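Local coordinates for MYB3 (Trichomonas vaginalis, PDB 3ZQC), which is a Myb-like DNA-binding protein, here as its DNA-binding domain bound to a promoter sequence, and probably acts as a transcription factor for RNA polymerase II, at residues Asp11-Tyr16 with Ser30-Arg35; Ser97-Arg102 with Glu111-Asp116. One frame throughout, in Å; residues are numbered along the deposited sequence.

Contact 1: Asp11-Tyr16 with Ser30-Arg35; sequences DLIREY and SFLPNR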
loop_
_atom_site.group_PDB
_atom_site.type_symbol
_atom_site.label_atom_id
_atom_site.label_comp_id
_atom_site.label_asym_id
_atom_site.label_seq_id
_atom_site.Cartn_x
_atom_site.Cartn_y
_atom_site.Cartn_z
ATOM N N ASP A 11 -2.148 18.714 3.622
ATOM C CA ASP A 11 -3.028 19.432 4.520
ATOM C C ASP A 11 -4.416 19.695 3.942
ATOM O O ASP A 11 -5.423 19.541 4.645
ATOM C CB ASP A 11 -2.356 20.729 4.957
ATOM C CG ASP A 11 -1.252 20.479 5.970
ATOM O OD1 ASP A 11 -1.497 19.672 6.919
ATOM O OD2 ASP A 11 -0.156 21.083 5.811
ATOM N N LEU A 12 -4.482 20.081 2.670
ATOM C CA LEU A 12 -5.781 20.330 2.059
ATOM C C LEU A 12 -6.600 19.052 2.104
ATOM O O LEU A 12 -7.789 19.084 2.417
ATOM C CB LEU A 12 -5.631 20.823 0.615
ATOM C CG LEU A 12 -5.097 22.260 0.473
ATOM C CD1 LEU A 12 -5.542 23.095 1.695
ATOM C CD2 LEU A 12 -3.571 22.256 0.371
ATOM N N ILE A 13 -5.956 17.928 1.810
ATOM C CA ILE A 13 -6.642 16.643 1.848
ATOM C C ILE A 13 -7.235 16.445 3.244
ATOM O O ILE A 13 -8.460 16.373 3.403
ATOM C CB ILE A 13 -5.675 15.455 1.576
ATOM C CG1 ILE A 13 -5.252 15.409 0.094
ATOM C CG2 ILE A 13 -6.354 14.143 1.989
ATOM C CD1 ILE A 13 -6.328 14.885 -0.866
ATOM N N ARG A 14 -6.357 16.360 4.250
ATOM C CA ARG A 14 -6.779 16.156 5.642
ATOM C C ARG A 14 -7.953 17.061 6.011
ATOM O O ARG A 14 -8.814 16.690 6.808
ATOM C CB ARG A 14 -5.608 16.393 6.614
ATOM C CG ARG A 14 -4.413 15.455 6.429
ATOM C CD ARG A 14 -3.487 15.487 7.647
ATOM N NE ARG A 14 -2.187 14.836 7.424
ATOM C CZ ARG A 14 -1.137 15.407 6.824
ATOM N NH1 ARG A 14 -1.215 16.662 6.371
ATOM N NH2 ARG A 14 0.001 14.722 6.686
ATOM N N GLU A 15 -7.977 18.251 5.425
ATOM C CA GLU A 15 -9.063 19.191 5.671
ATOM C C GLU A 15 -10.335 18.645 5.015
ATOM O O GLU A 15 -11.347 18.384 5.685
ATOM C CB GLU A 15 -8.724 20.563 5.061
ATOM C CG GLU A 15 -9.826 21.650 5.200
ATOM C CD GLU A 15 -10.010 22.146 6.644
ATOM O OE1 GLU A 15 -8.986 22.547 7.260
ATOM O OE2 GLU A 15 -11.170 22.137 7.151
ATOM N N TYR A 16 -10.264 18.474 3.695
ATOM C CA TYR A 16 -11.389 17.979 2.915
ATOM C C TYR A 16 -12.090 16.828 3.627
ATOM O O TYR A 16 -13.282 16.909 3.944
ATOM C CB TYR A 16 -10.933 17.514 1.520
ATOM C CG TYR A 16 -12.101 17.018 0.705
ATOM C CD1 TYR A 16 -13.228 17.817 0.532
ATOM C CD2 TYR A 16 -12.130 15.723 0.189
ATOM C CE1 TYR A 16 -14.354 17.340 -0.118
ATOM C CE2 TYR A 16 -13.258 15.235 -0.465
ATOM C CZ TYR A 16 -14.365 16.050 -0.609
ATOM O OH TYR A 16 -15.505 15.572 -1.211
ATOM N N SER A 30 -12.415 21.627 -5.134
ATOM C CA SER A 30 -12.719 22.820 -4.357
ATOM C C SER A 30 -11.439 23.219 -3.637
ATOM O O SER A 30 -11.246 24.371 -3.250
ATOM C CB SER A 30 -13.808 22.508 -3.339
ATOM O OG SER A 30 -14.925 21.913 -3.975
ATOM N N PHE A 31 -10.573 22.238 -3.443
ATOM C CA PHE A 31 -9.274 22.458 -2.829
ATOM C C PHE A 31 -8.301 21.884 -3.848
ATOM O O PHE A 31 -8.701 21.090 -4.710
ATOM C CB PHE A 31 -9.148 21.693 -1.513
ATOM C CG PHE A 31 -10.190 22.056 -0.507
ATOM C CD1 PHE A 31 -11.530 21.749 -0.731
ATOM C CD2 PHE A 31 -9.833 22.687 0.678
ATOM C CE1 PHE A 31 -12.502 22.062 0.212
ATOM C CE2 PHE A 31 -10.793 23.002 1.625
ATOM C CZ PHE A 31 -12.134 22.688 1.392
ATOM N N LEU A 32 -7.040 22.302 -3.786
ATOM C CA LEU A 32 -6.036 21.767 -4.706
ATOM C C LEU A 32 -6.628 21.644 -6.113
ATOM O O LEU A 32 -6.918 20.543 -6.597
ATOM C CB LEU A 32 -5.583 20.386 -4.209
ATOM C CG LEU A 32 -5.117 20.308 -2.740
ATOM C CD1 LEU A 32 -5.650 19.045 -2.061
ATOM C CD2 LEU A 32 -3.592 20.348 -2.701
ATOM N N PRO A 33 -6.826 22.784 -6.779
ATOM C CA PRO A 33 -7.386 22.822 -8.135
ATOM C C PRO A 33 -6.460 22.176 -9.168
ATOM O O PRO A 33 -6.867 21.881 -10.293
ATOM C CB PRO A 33 -7.570 24.318 -8.378
ATOM C CG PRO A 33 -6.410 24.921 -7.598
ATOM C CD PRO A 33 -6.451 24.134 -6.311
ATOM N N ASN A 34 -5.216 21.944 -8.763
ATOM C CA ASN A 34 -4.209 21.363 -9.646
ATOM C C ASN A 34 -4.031 19.842 -9.501
ATOM O O ASN A 34 -3.190 19.239 -10.184
ATOM C CB ASN A 34 -2.847 22.058 -9.416
ATOM C CG ASN A 34 -2.955 23.589 -9.382
ATOM O OD1 ASN A 34 -3.365 24.179 -8.373
ATOM N ND2 ASN A 34 -2.596 24.232 -10.494
ATOM N N ARG A 35 -4.822 19.214 -8.638
ATOM C CA ARG A 35 -4.672 17.775 -8.436
ATOM C C ARG A 35 -5.963 16.958 -8.605
ATOM O O ARG A 35 -6.952 17.194 -7.906
ATOM C CB ARG A 35 -4.065 17.528 -7.045
ATOM C CG ARG A 35 -2.764 16.690 -7.023
ATOM C CD ARG A 35 -1.604 17.357 -7.762
ATOM N NE ARG A 35 -0.311 17.264 -7.066
ATOM C CZ ARG A 35 0.364 16.138 -6.821
ATOM N NH1 ARG A 35 -0.121 14.963 -7.196
ATOM N NH2 ARG A 35 1.530 16.189 -6.187
#

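Contact 2: Ser97-Arg102 with Glu111-Asp116; sequences SSISKR and EILLPD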
loop_
_atom_site.group_PDB
_atom_site.type_symbol
_atom_site.label_atom_id
_atom_site.label_comp_id
_atom_site.label_asym_id
_atom_site.label_seq_id
_atom_site.Cartn_x
_atom_site.Cartn_y
_atom_site.Cartn_z
ATOM N N SER A 97 10.037 -5.810 -5.162
ATOM C CA SER A 97 11.394 -5.419 -4.816
ATOM C C SER A 97 12.138 -6.355 -3.857
ATOM O O SER A 97 13.356 -6.511 -3.965
ATOM C CB SER A 97 11.399 -4.006 -4.238
ATOM O OG SER A 97 10.727 -3.959 -2.995
ATOM N N SER A 98 11.430 -6.986 -2.927
ATOM C CA SER A 98 12.108 -7.845 -1.976
ATOM C C SER A 98 11.726 -9.309 -1.999
ATOM O O SER A 98 12.537 -10.157 -2.351
ATOM C CB SER A 98 11.909 -7.304 -0.568
ATOM O OG SER A 98 12.755 -7.985 0.334
ATOM N N ILE A 99 10.491 -9.605 -1.617
ATOM C CA ILE A 99 10.018 -10.981 -1.551
ATOM C C ILE A 99 10.112 -11.782 -2.848
ATOM O O ILE A 99 10.328 -12.988 -2.835
ATOM C CB ILE A 99 8.572 -11.019 -1.038
ATOM C CG1 ILE A 99 8.487 -10.279 0.300
ATOM C CG2 ILE A 99 8.119 -12.448 -0.875
ATOM C CD1 ILE A 99 7.143 -10.388 1.008
ATOM N N SER A 100 9.952 -11.115 -3.975
ATOM C CA SER A 100 10.023 -11.809 -5.243
ATOM C C SER A 100 11.356 -12.490 -5.389
ATOM O O SER A 100 11.431 -13.676 -5.698
ATOM C CB SER A 100 9.851 -10.838 -6.400
ATOM O OG SER A 100 10.194 -11.462 -7.620
ATOM N N LYS A 101 12.420 -11.731 -5.164
ATOM C CA LYS A 101 13.751 -12.282 -5.311
ATOM C C LYS A 101 14.416 -12.844 -4.073
ATOM O O LYS A 101 15.495 -12.412 -3.673
ATOM C CB LYS A 101 14.674 -11.272 -5.988
ATOM C CG LYS A 101 14.660 -9.875 -5.410
ATOM C CD LYS A 101 14.229 -8.861 -6.457
ATOM C CE LYS A 101 14.981 -7.561 -6.266
ATOM N NZ LYS A 101 14.457 -6.483 -7.150
ATOM N N ARG A 102 13.735 -13.798 -3.454
ATOM C CA ARG A 102 14.264 -14.524 -2.316
ATOM C C ARG A 102 13.385 -15.738 -2.085
ATOM O O ARG A 102 13.272 -16.243 -0.972
ATOM C CB ARG A 102 14.480 -13.648 -1.045
ATOM C CG ARG A 102 13.357 -12.816 -0.499
ATOM C CD ARG A 102 13.924 -11.814 0.514
ATOM N NE ARG A 102 12.920 -10.851 0.960
ATOM C CZ ARG A 102 12.108 -11.027 1.997
ATOM N NH1 ARG A 102 12.198 -12.124 2.737
ATOM N NH2 ARG A 102 11.223 -10.090 2.311
ATOM N N GLU A 111 8.649 -24.570 -2.671
ATOM C CA GLU A 111 9.218 -23.258 -2.433
ATOM C C GLU A 111 9.171 -22.712 -0.997
ATOM O O GLU A 111 8.136 -22.790 -0.320
ATOM C CB GLU A 111 8.528 -22.251 -3.325
ATOM C CG GLU A 111 8.711 -22.484 -4.805
ATOM C CD GLU A 111 7.667 -21.780 -5.654
ATOM O OE1 GLU A 111 7.823 -20.554 -5.834
ATOM O OE2 GLU A 111 6.680 -22.471 -6.080
ATOM N N ILE A 112 10.268 -22.094 -0.556
ATOM C CA ILE A 112 10.304 -21.516 0.777
ATOM C C ILE A 112 10.957 -20.135 0.650
ATOM O O ILE A 112 11.907 -19.966 -0.103
ATOM C CB ILE A 112 11.080 -22.449 1.765
ATOM C CG1 ILE A 112 10.796 -22.055 3.230
ATOM C CG2 ILE A 112 12.578 -22.411 1.463
ATOM C CD1 ILE A 112 9.326 -22.199 3.672
ATOM N N LEU A 113 10.430 -19.156 1.383
ATOM C CA LEU A 113 10.934 -17.781 1.369
ATOM C C LEU A 113 12.192 -17.541 2.212
ATOM O O LEU A 113 12.189 -17.726 3.427
ATOM C CB LEU A 113 9.817 -16.835 1.830
ATOM C CG LEU A 113 10.134 -15.401 2.269
ATOM C CD1 LEU A 113 10.891 -14.649 1.192
ATOM C CD2 LEU A 113 8.832 -14.687 2.584
ATOM N N LEU A 114 13.270 -17.129 1.558
ATOM C CA LEU A 114 14.502 -16.835 2.267
ATOM C C LEU A 114 14.270 -15.594 3.090
ATOM O O LEU A 114 13.380 -14.793 2.787
ATOM C CB LEU A 114 15.638 -16.526 1.306
ATOM C CG LEU A 114 16.567 -17.655 0.889
ATOM C CD1 LEU A 114 15.910 -18.500 -0.160
ATOM C CD2 LEU A 114 17.845 -17.062 0.329
ATOM N N PRO A 115 15.055 -15.417 4.160
ATOM C CA PRO A 115 14.897 -14.223 4.993
ATOM C C PRO A 115 15.739 -13.151 4.292
ATOM O O PRO A 115 16.840 -13.449 3.828
ATOM C CB PRO A 115 15.478 -14.672 6.328
ATOM C CG PRO A 115 16.590 -15.583 5.905
ATOM C CD PRO A 115 15.974 -16.387 4.786
ATOM N N ASP A 116 15.236 -11.924 4.180
ATOM C CA ASP A 116 16.010 -10.878 3.494
ATOM C C ASP A 116 17.352 -10.544 4.178
ATOM O O ASP A 116 17.530 -10.819 5.371
ATOM C CB ASP A 116 15.160 -9.592 3.328
ATOM C CG ASP A 116 14.941 -8.829 4.646
ATOM O OD1 ASP A 116 15.439 -9.283 5.697
ATOM O OD2 ASP A 116 14.265 -7.769 4.626
#

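Contact 1: Asp11-Tyr16 with Ser30-Arg35
The branch of Leu32 lies against Leu12 from CB outward, the two side chains crossing obliquely. Leu32 CD1 is the atom nearest Leu12 CB, and Leu32 CD2 sits beside Leu12 CD2 at 3.6 Å. In both residues CG stands anti to the carbonyl carbon; in Leu32 (chi1 -52°) this directs CG at Leu12, whereas in Leu12 (chi1 -72°) it carries CG across the Leu32 branch, 3.8 Å from Leu32 CG. Beside this pair the CB atoms of Leu12 and Phe31 come within 4.2 Å, and Leu12 CD1 reaches the edge of the Phe31 ring, near its plane. The far part of that ring touches the next turn of the helix. Glu15 contributes an aliphatic carbon and not its charge, with Glu15 CG 3.9 Å from Phe31 CE2; the chain then bends at chi2, and the carboxylate plane lies within 6° of parallel to the ring. Tyr16 CD1 approaches Phe31 CE1 obliquely at 4.3 Å.

Residues 11-16 belong to helix 7-20 of a Myb-like DNA-binding domain, and 30-35 lead into helix 37-48, consistent with the turn that precedes the last helix of a Myb-type helix-turn-helix. The contact is made by carbon atoms and joins helix 7-20 to that loop.

Ile13 backs it from the buried side: its CG1 is 4.2 Å from Leu32 CD1, and the same side chain packs on Cys40, Trp44 and Leu48 of helix 37-48. Tyr16 lies on Ile28 and makes a weak hydrogen bond through OH to Asn24 O. Past Leu32 the loop closes as a type I turn, the bond from Arg35 N to Leu32 O spanning 3.2 Å, and Arg35 is held beyond it by a salt bridge to Glu9 and a cation-pi contact with Phe5.

Contact 2: Ser97-Arg102 with Glu111-Asp116
Arg102 and Leu114 are joined twice, once through the backbone and once through the guanidinium, where the returning arm of the C-terminal beta-hairpin passes the end of helix 88-99. Leu114 N donates to Arg102 O over 2.7 Å, and backbone bonding between Ile112 and Ser104 continues the pairing. Leu114 O receives the second bond, 2.9 Å from Arg102 NH1, and lies close to the guanidinium plane.

In the Arg102 side chain CG sits in the crowded position between the backbone N and the carbonyl carbon (chi1 53°), after which the chain runs extended to NE and lies alongside Asp116, pointing the same way. Asp116 CB rests over one face of the guanidinium, off centre, at 3.5 Å from Arg102 NE. The Asp116 carboxylate is near in charge only, since OD2 lies well out of the guanidinium plane.

Ser98 turns OG anti to its backbone N (chi1 -170°) and accepts from Arg102 NE at 2.9 Å, with a weak bond from NH2. As NH2 also forms a salt bridge with Asp62 of helix 59-71, all three guanidinium nitrogens have partners and the rotation of the group is fixed. Ser98 itself packs on a DNA phosphate.

Leu113, which also packs on Phe66 of helix 59-71, supplies much of the apolar packing, and Leu114 CB adds to it against Arg102 CB at 3.9 Å. Leu113 CD1 lies 3.5 Å from Arg102 CG and meets Ile99 CG2 at 4.1 Å.

Contacts 1 and 2 lie on opposite sides of the chain's centre, their centres 39 Å apart and their nearest atoms about 22 Å apart, so neither touches the other. They follow in series: contact 1 closes inside the first Myb-like sequence range, and contact 2 begins in helix 88-99 and closes in the C-terminal hairpin. Both stay near the bound DNA, with nearest atoms about 4 Å away at contact 1 and about 3 Å at contact 2, where Ser97 packs on a thymine base. They differ in chemistry, apolar at 11-16 with 30-35 but packing plus two hydrogen bonds at 97-102 with 111-116, where the hairpin is folded back.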